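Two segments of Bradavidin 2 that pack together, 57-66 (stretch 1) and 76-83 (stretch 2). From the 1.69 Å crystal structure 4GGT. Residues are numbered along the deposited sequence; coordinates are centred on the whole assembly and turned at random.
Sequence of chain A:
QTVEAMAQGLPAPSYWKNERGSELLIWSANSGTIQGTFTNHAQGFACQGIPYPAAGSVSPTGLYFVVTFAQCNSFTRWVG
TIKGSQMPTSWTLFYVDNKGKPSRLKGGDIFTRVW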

ATOM      1  N   SER A  57      -9.483   2.021   5.093  1.00 28.21           N
ATOM      2  CA  SER A  57     -10.162   2.714   6.194  1.00 29.74           C
ATOM      3  C   SER A  57      -9.143   3.070   7.257  1.00 30.38           C
ATOM      4  O   SER A  57      -8.203   2.301   7.503  1.00 28.71           O
ATOM      5  CB  SER A  57     -11.232   1.809   6.815  1.00 30.02           C
ATOM      6  OG  SER A  57     -12.131   1.319   5.824  1.00 34.34           O
ATOM      7  N   VAL A  58      -9.331   4.239   7.873  1.00 31.16           N
ATOM      8  CA  VAL A  58      -8.521   4.651   9.019  1.00 32.73           C
ATOM      9  C   VAL A  58      -9.442   4.889  10.208  1.00 34.24           C
ATOM     10  O   VAL A  58     -10.545   5.421  10.061  1.00 33.64           O
ATOM     11  CB  VAL A  58      -7.565   5.856   8.703  1.00 32.76           C
ATOM     12  CG1 VAL A  58      -8.296   7.026   8.065  1.00 33.29           C
ATOM     13  CG2 VAL A  58      -6.756   6.286   9.939  1.00 32.13           C
ATOM     14  N   SER A  59      -8.999   4.423  11.371  1.00 35.69           N
ATOM     15  CA  SER A  59      -9.784   4.499  12.590  1.00 37.21           C
ATOM     16  C   SER A  59      -8.856   4.867  13.724  1.00 37.93           C
ATOM     17  O   SER A  59      -7.633   4.901  13.539  1.00 38.01           O
ATOM     18  CB  SER A  59     -10.418   3.141  12.885  1.00 37.35           C
ATOM     19  OG  SER A  59      -9.440   2.207  13.313  1.00 37.68           O
ATOM     20  N   PRO A  60      -9.428   5.135  14.921  1.00 39.03           N
ATOM     21  CA  PRO A  60      -8.605   5.318  16.111  1.00 39.45           C
ATOM     22  C   PRO A  60      -7.645   4.146  16.351  1.00 39.53           C
ATOM     23  O   PRO A  60      -6.566   4.354  16.903  1.00 40.33           O
ATOM     24  CB  PRO A  60      -9.640   5.412  17.245  1.00 39.63           C
ATOM     25  CG  PRO A  60     -10.939   4.892  16.653  1.00 40.14           C
ATOM     26  CD  PRO A  60     -10.867   5.276  15.220  1.00 39.26           C
ATOM     27  N   THR A  61      -8.034   2.945  15.921  1.00 38.97           N
ATOM     28  CA  THR A  61      -7.269   1.700  16.137  1.00 38.41           C
ATOM     29  C   THR A  61      -6.122   1.498  15.121  1.00 36.94           C
ATOM     30  O   THR A  61      -5.258   0.621  15.312  1.00 37.67           O
ATOM     31  CB  THR A  61      -8.246   0.473  16.114  1.00 39.13           C
ATOM     32  OG1 THR A  61      -9.128   0.539  17.250  1.00 40.79           O
ATOM     33  CG2 THR A  61      -7.511  -0.870  16.116  1.00 39.50           C
ATOM     34  N   GLY A  62      -6.093   2.303  14.055  1.00 34.04           N
ATOM     35  CA  GLY A  62      -5.096   2.096  13.000  1.00 30.96           C
ATOM     36  C   GLY A  62      -5.670   2.252  11.610  1.00 28.80           C
ATOM     37  O   GLY A  62      -6.626   3.004  11.409  1.00 28.14           O
ATOM     38  N   LEU A  63      -5.071   1.562  10.644  1.00 25.92           N
ATOM     39  CA  LEU A  63      -5.516   1.686   9.261  1.00 23.79           C
ATOM     40  C   LEU A  63      -5.255   0.421   8.465  1.00 22.94           C
ATOM     41  O   LEU A  63      -4.425  -0.404   8.847  1.00 21.44           O
ATOM     42  CB  LEU A  63      -4.823   2.888   8.584  1.00 24.60           C
ATOM     43  CG  LEU A  63      -3.450   2.743   7.888  1.00 24.93           C
ATOM     44  CD1 LEU A  63      -3.165   4.005   7.029  1.00 24.79           C
ATOM     45  CD2 LEU A  63      -2.313   2.504   8.854  1.00 27.21           C
ATOM     46  N   TYR A  64      -5.977   0.267   7.356  1.00 21.64           N
ATOM     47  CA  TYR A  64      -5.607  -0.753   6.380  1.00 21.25           C
ATOM     48  C   TYR A  64      -5.848  -0.180   5.005  1.00 20.23           C
ATOM     49  O   TYR A  64      -6.699   0.701   4.840  1.00 19.93           O
ATOM     50  CB  TYR A  64      -6.378  -2.069   6.553  1.00 22.17           C
ATOM     51  CG  TYR A  64      -7.809  -2.098   6.039  1.00 25.51           C
ATOM     52  CD1 TYR A  64      -8.891  -1.820   6.882  1.00 30.32           C
ATOM     53  CD2 TYR A  64      -8.082  -2.426   4.695  1.00 26.91           C
ATOM     54  CE1 TYR A  64     -10.233  -1.880   6.380  1.00 31.76           C
ATOM     55  CE2 TYR A  64      -9.379  -2.483   4.195  1.00 29.33           C
ATOM     56  CZ  TYR A  64     -10.448  -2.199   5.039  1.00 29.71           C
ATOM     57  OH  TYR A  64     -11.733  -2.268   4.519  1.00 31.68           O
ATOM     58  N   PHE A  65      -5.066  -0.644   4.037  1.00 18.78           N
ATOM     59  CA  PHE A  65      -5.386  -0.277   2.639  1.00 17.48           C
ATOM     60  C   PHE A  65      -5.032  -1.418   1.711  1.00 18.21           C
ATOM     61  O   PHE A  65      -4.229  -2.297   2.068  1.00 15.94           O
ATOM     62  CB  PHE A  65      -4.753   1.042   2.226  1.00 17.60           C
ATOM     63  CG  PHE A  65      -3.250   1.070   2.388  1.00 17.03           C
ATOM     64  CD1 PHE A  65      -2.686   1.405   3.622  1.00 18.85           C
ATOM     65  CD2 PHE A  65      -2.424   0.698   1.361  1.00 19.20           C
ATOM     66  CE1 PHE A  65      -1.338   1.407   3.786  1.00 19.44           C
ATOM     67  CE2 PHE A  65      -1.047   0.729   1.532  1.00 20.17           C
ATOM     68  CZ  PHE A  65      -0.521   1.046   2.736  1.00 18.36           C
ATOM     69  N   VAL A  66      -5.697  -1.435   0.563  1.00 17.47           N
ATOM     70  CA  VAL A  66      -5.564  -2.510  -0.412  1.00 17.82           C
ATOM     71  C   VAL A  66      -5.242  -1.885  -1.771  1.00 17.65           C
ATOM     72  O   VAL A  66      -5.810  -0.856  -2.154  1.00 16.81           O
ATOM     73  CB  VAL A  66      -6.863  -3.392  -0.502  1.00 19.42           C
ATOM     74  CG1 VAL A  66      -8.102  -2.575  -0.828  1.00 22.58           C
ATOM     75  CG2 VAL A  66      -6.682  -4.499  -1.523  1.00 18.02           C
ATOM     76  N   THR A  76      -2.422  -6.566  -2.833  1.00 15.52           N
ATOM     77  CA  THR A  76      -1.816  -6.585  -1.493  1.00 16.47           C
ATOM     78  C   THR A  76      -2.687  -5.797  -0.529  1.00 17.08           C
ATOM     79  O   THR A  76      -3.211  -4.759  -0.904  1.00 17.18           O
ATOM     80  CB  THR A  76      -0.438  -5.984  -1.577  1.00 16.70           C
ATOM     81  OG1 THR A  76       0.293  -6.739  -2.544  1.00 20.08           O
ATOM     82  CG2 THR A  76       0.305  -6.016  -0.215  1.00 17.89           C
ATOM     83  N   ARG A  77      -2.804  -6.295   0.699  1.00 17.06           N
ATOM     84  CA  ARG A  77      -3.506  -5.568   1.740  1.00 16.27           C
ATOM     85  C   ARG A  77      -2.487  -5.282   2.813  1.00 17.20           C
ATOM     86  O   ARG A  77      -1.846  -6.238   3.319  1.00 16.39           O
ATOM     87  CB  ARG A  77      -4.626  -6.413   2.325  1.00 17.34           C
ATOM     88  CG  ARG A  77      -5.477  -5.631   3.362  1.00 18.33           C
ATOM     89  CD  ARG A  77      -4.897  -5.730   4.790  1.00 23.06           C
ATOM     90  NE  ARG A  77      -5.193  -6.979   5.509  1.00 24.94           N
ATOM     91  CZ  ARG A  77      -4.312  -7.916   5.849  1.00 23.88           C
ATOM     92  NH1 ARG A  77      -3.015  -7.881   5.482  1.00 21.70           N
ATOM     93  NH2 ARG A  77      -4.749  -8.953   6.528  1.00 29.00           N
ATOM     94  N   TRP A  78      -2.422  -4.009   3.218  1.00 16.70           N
ATOM     95  CA  TRP A  78      -1.555  -3.611   4.343  1.00 17.21           C
ATOM     96  C   TRP A  78      -2.464  -3.265   5.524  1.00 17.85           C
ATOM     97  O   TRP A  78      -3.526  -2.654   5.347  1.00 17.57           O
ATOM     98  CB  TRP A  78      -0.778  -2.351   3.978  1.00 18.22           C
ATOM     99  CG  TRP A  78       0.373  -2.506   3.028  1.00 17.08           C
ATOM    100  CD1 TRP A  78       1.694  -2.563   3.351  1.00 18.80           C
ATOM    101  CD2 TRP A  78       0.297  -2.521   1.597  1.00 15.55           C
ATOM    102  NE1 TRP A  78       2.473  -2.660   2.211  1.00 19.68           N
ATOM    103  CE2 TRP A  78       1.638  -2.636   1.111  1.00 18.50           C
ATOM    104  CE3 TRP A  78      -0.762  -2.464   0.677  1.00 19.50           C
ATOM    105  CZ2 TRP A  78       1.934  -2.691  -0.262  1.00 21.30           C
ATOM    106  CZ3 TRP A  78      -0.486  -2.524  -0.687  1.00 19.03           C
ATOM    107  CH2 TRP A  78       0.877  -2.640  -1.149  1.00 18.84           C
ATOM    108  N   VAL A  79      -2.046  -3.652   6.733  1.00 18.25           N
ATOM    109  CA  VAL A  79      -2.746  -3.270   7.928  1.00 20.08           C
ATOM    110  C   VAL A  79      -1.662  -2.769   8.913  1.00 19.81           C
ATOM    111  O   VAL A  79      -0.564  -3.329   8.965  1.00 19.42           O
ATOM    112  CB  VAL A  79      -3.634  -4.419   8.497  1.00 21.28           C
ATOM    113  CG1 VAL A  79      -2.856  -5.756   8.567  1.00 24.18           C
ATOM    114  CG2 VAL A  79      -4.251  -4.005   9.827  1.00 21.91           C
ATOM    115  N   GLY A  80      -1.946  -1.682   9.605  1.00 19.76           N
ATOM    116  CA  GLY A  80      -0.949  -1.095  10.501  1.00 20.64           C
ATOM    117  C   GLY A  80      -1.481   0.068  11.300  1.00 20.98           C
ATOM    118  O   GLY A  80      -2.680   0.145  11.623  1.00 21.43           O
ATOM    119  N   THR A  81      -0.591   0.997  11.589  1.00 22.38           N
ATOM    120  CA  THR A  81      -0.935   2.128  12.456  1.00 23.97           C
ATOM    121  C   THR A  81      -0.079   3.297  12.052  1.00 23.79           C
ATOM    122  O   THR A  81       0.864   3.137  11.277  1.00 23.47           O
ATOM    123  CB  THR A  81      -0.697   1.821  13.977  1.00 24.28           C
ATOM    124  OG1 THR A  81       0.689   1.541  14.193  1.00 28.04           O
ATOM    125  CG2 THR A  81      -1.490   0.630  14.427  1.00 28.89           C
ATOM    126  N   ILE A  82      -0.429   4.479  12.551  1.00 23.76           N
ATOM    127  CA  ILE A  82       0.345   5.674  12.295  1.00 24.71           C
ATOM    128  C   ILE A  82       0.898   6.191  13.612  1.00 24.71           C
ATOM    129  O   ILE A  82       0.140   6.392  14.564  1.00 25.84           O
ATOM    130  CB  ILE A  82      -0.502   6.778  11.607  1.00 25.18           C
ATOM    131  CG1 ILE A  82      -1.060   6.274  10.274  1.00 27.72           C
ATOM    132  CG2 ILE A  82       0.344   7.993  11.335  1.00 27.90           C
ATOM    133  CD1 ILE A  82      -2.415   6.810   9.962  1.00 30.66           C
ATOM    134  N   LYS A  83       2.209   6.370  13.654  1.00 24.18           N
ATOM    135  CA  LYS A  83       2.896   6.891  14.824  1.00 24.95           C
ATOM    136  C   LYS A  83       3.761   8.020  14.331  1.00 25.43           C
ATOM    137  O   LYS A  83       4.890   7.807  13.878  1.00 25.41           O
ATOM    138  CB  LYS A  83       3.723   5.794  15.502  1.00 24.43           C
ATOM    139  CG  LYS A  83       2.876   4.612  16.029  1.00 25.94           C
ATOM    140  CD  LYS A  83       1.874   5.076  17.104  1.00 26.91           C
ATOM    141  CE  LYS A  83       0.869   3.995  17.415  1.00 30.81           C
ATOM    142  NZ  LYS A  83      -0.122   4.434  18.437  1.00 33.02           N
TER

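The two stretches pair as neighbouring antiparallel strands: the N-to-C directions of 62-66 and 76-80 differ by 172°, and their axes approach to 4.6 Å. The register matches Leu 63 CA with Gly 80 CA at 5.5 Å, Tyr 64 CA with Val 79 CA at 4.1 Å, Phe 65 CA with Trp 78 CA at 5.4 Å and Val 66 CA with Arg 77 CA at 4.3 Å. The longer separations belong to the hydrogen-bonded pairs, as expected of antiparallel pairing.

Four backbone hydrogen bonds fix this register. Leu 63 N donates to Gly 80 O and Gly 80 N to Leu 63 O, each at 2.9 Å and near 165°. Phe 65 N reaches Trp 78 O at 2.9 Å with a more bent angle of 148°, while Trp 78 N to Phe 65 O is shorter, 2.7 Å, and straighter, 167°. CA-H...O contacts supplement them, among them Tyr 64 CA to Trp 78 O at 3.0 Å and Val 66 CA to Thr 76 O at 3.3 Å.

Phe 65 and Trp 78 form an aromatic contact on the face they share with Leu 63. The Phe 65 ring and the Trp 78 five-membered ring lie within 15° of parallel, but with centroids 4.8 Å apart they are slid and barely overlap. Their atoms still meet, Phe 65 CE2 lying 3.3 Å from Trp 78 CE3, and Trp 78 CB also sits over the Phe 65 ring, 3.9 Å from its centroid and 20° off the normal, a CH-pi geometry.

Aliphatic packing extends this face at Leu 63, whose CD1 lies 4.1 Å from Ile 82 CD1. On the other face, which carries Tyr 64 and Val 79, Tyr 64 CB meets Val 79 CB at 4.1 Å.

Close backbone approach also leaves little room at Gly 62, which ends a type I turn begun at Ser 59. An ideal CB there would clash with Gly 80 O at 2.4 Å, and the phi/psi of 138/-152° independently calls for glycine.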